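Local coordinates for putative thiol-disulfide oxidoreductase (Bacteroides vulgatus, PDB 4GRF), which probably acts as a thiol-disulfide oxidoreductase through its thioredoxin-like domain, the part of the longer protein described here, at residues P10-I15 and Y66-D71. Residues are numbered along the deposited sequence; the frame is centred on the assembly and turned at random.
Sequences PAITGI and YGVSTD
Ile12 and Tyr66 carry most of the buried surface here, with Val68 filling in beside them. The side chains of Ile12 and Tyr66 run past one another in opposite directions, so the branch point of the isoleucine lies along the outer end of the phenol. The CB of Tyr66 points toward 10-15, and with CG anti to the backbone N (chi1 -178°) the ring extends that way. Ile12 CG2, likewise anti to its own backbone N, comes to the edge of that ring near its plane, 3.9 Å from Tyr66 CE2. The same methyl lies 4.1 Å from Val68 CG1 and equally far from Val68 CG2, resting against both branches of the valine. Beta-branched residues suit such places, since they are at home in extended chain and present methyls close to the backbone. No hydrogen bond joins the segments: Tyr66 OH lies 3.4 Å from Ile12 O but donates to Val22 O of strand 21-23, so the apolar ring packs among aliphatic groups while its buried hydroxyl is satisfied by a backbone carbonyl. The contact packs the start of the antiparallel pair 13-15 and 21-23 against strand 63-69 of the thioredoxin-fold central sheet, where that strand runs between 89-92 and 31-37; Ile15 makes a backbone hydrogen bond with Leu92, and Phe36 of strand 31-37 touches both Ile12 and Val68.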
loop_
_atom_site.group_PDB
_atom_site.type_symbol
_atom_site.label_atom_id
_atom_site.label_comp_id
_atom_site.label_asym_id
_atom_site.label_seq_id
_atom_site.Cartn_x
_atom_site.Cartn_y
_atom_site.Cartn_z
ATOM N N PRO A 10 3.560 -9.770 6.871
ATOM C CA PRO A 10 2.613 -10.858 6.643
ATOM C C PRO A 10 1.977 -10.877 5.255
ATOM O O PRO A 10 1.912 -9.852 4.547
ATOM C CB PRO A 10 1.557 -10.634 7.724
ATOM C CG PRO A 10 2.264 -9.907 8.792
ATOM C CD PRO A 10 3.219 -9.001 8.078
ATOM N N ALA A 11 1.531 -12.060 4.862
ATOM C CA ALA A 11 0.929 -12.235 3.556
ATOM C C ALA A 11 -0.305 -11.335 3.366
ATOM O O ALA A 11 -1.073 -11.079 4.290
ATOM C CB ALA A 11 0.578 -13.700 3.334
ATOM N N ILE A 12 -0.472 -10.860 2.132
ATOM C CA ILE A 12 -1.644 -10.109 1.717
ATOM C C ILE A 12 -1.997 -10.545 0.294
ATOM O O ILE A 12 -1.109 -10.618 -0.575
ATOM C CB ILE A 12 -1.393 -8.578 1.657
ATOM C CG1 ILE A 12 -0.813 -8.009 2.955
ATOM C CG2 ILE A 12 -2.686 -7.830 1.326
ATOM C CD1 ILE A 12 -0.376 -6.565 2.799
ATOM N N THR A 13 -3.278 -10.831 0.050
ATOM C CA THR A 13 -3.774 -11.044 -1.292
ATOM C C THR A 13 -5.100 -10.326 -1.421
ATOM O O THR A 13 -5.908 -10.352 -0.492
ATOM C CB THR A 13 -4.007 -12.531 -1.614
ATOM O OG1 THR A 13 -2.840 -13.289 -1.275
ATOM C CG2 THR A 13 -4.283 -12.711 -3.092
ATOM N N GLY A 14 -5.295 -9.665 -2.549
ATOM C CA GLY A 14 -6.578 -9.068 -2.893
ATOM C C GLY A 14 -6.784 -9.175 -4.396
ATOM O O GLY A 14 -5.914 -9.675 -5.123
ATOM N N ILE A 15 -7.946 -8.703 -4.858
ATOM C CA ILE A 15 -8.275 -8.680 -6.270
ATOM C C ILE A 15 -8.022 -7.288 -6.855
ATOM O O ILE A 15 -8.454 -6.280 -6.290
ATOM C CB ILE A 15 -9.749 -9.106 -6.496
ATOM C CG1 ILE A 15 -10.061 -10.418 -5.766
ATOM C CG2 ILE A 15 -10.059 -9.198 -7.985
ATOM C CD1 ILE A 15 -9.186 -11.593 -6.155
ATOM N N TYR A 66 1.761 -0.837 -3.598
ATOM C CA TYR A 66 0.722 -1.846 -3.481
ATOM C C TYR A 66 -0.360 -1.286 -2.551
ATOM O O TYR A 66 -0.175 -1.154 -1.331
ATOM C CB TYR A 66 1.333 -3.130 -2.921
ATOM C CG TYR A 66 0.423 -4.346 -2.758
ATOM C CD1 TYR A 66 -0.235 -4.919 -3.835
ATOM C CD2 TYR A 66 0.314 -4.974 -1.525
ATOM C CE1 TYR A 66 -1.016 -6.053 -3.679
ATOM C CE2 TYR A 66 -0.464 -6.095 -1.354
ATOM C CZ TYR A 66 -1.120 -6.644 -2.428
ATOM O OH TYR A 66 -1.889 -7.769 -2.243
ATOM N N GLY A 67 -1.480 -0.880 -3.143
ATOM C CA GLY A 67 -2.573 -0.336 -2.358
ATOM C C GLY A 67 -3.549 -1.425 -1.965
ATOM O O GLY A 67 -3.937 -2.264 -2.799
ATOM N N VAL A 68 -3.923 -1.418 -0.684
ATOM C CA VAL A 68 -4.750 -2.452 -0.089
ATOM C C VAL A 68 -5.956 -1.827 0.564
ATOM O O VAL A 68 -5.825 -1.147 1.580
ATOM C CB VAL A 68 -3.953 -3.262 0.949
ATOM C CG1 VAL A 68 -4.810 -4.375 1.533
ATOM C CG2 VAL A 68 -2.684 -3.809 0.329
ATOM N N SER A 69 -7.133 -2.007 -0.049
ATOM C CA SER A 69 -8.361 -1.413 0.493
ATOM C C SER A 69 -9.205 -2.388 1.270
ATOM O O SER A 69 -9.323 -3.566 0.912
ATOM C CB SER A 69 -9.222 -0.798 -0.615
ATOM O OG SER A 69 -10.473 -0.348 -0.111
ATOM N N THR A 70 -9.801 -1.856 2.330
ATOM C CA THR A 70 -10.748 -2.565 3.160
ATOM C C THR A 70 -12.195 -2.149 2.856
ATOM O O THR A 70 -13.104 -2.454 3.610
ATOM C CB THR A 70 -10.480 -2.285 4.646
ATOM O OG1 THR A 70 -10.636 -0.893 4.913
ATOM C CG2 THR A 70 -9.085 -2.721 5.050
ATOM N N ASP A 71 -12.412 -1.479 1.747
ATOM C CA ASP A 71 -13.756 -1.013 1.394
ATOM C C ASP A 71 -14.789 -2.147 1.389
ATOM O O ASP A 71 -14.566 -3.205 0.797
ATOM C CB ASP A 71 -13.732 -0.358 0.015
ATOM C CG ASP A 71 -13.437 1.121 0.090
ATOM O OD1 ASP A 71 -14.289 1.850 0.627
ATOM O OD2 ASP A 71 -12.373 1.534 -0.400
#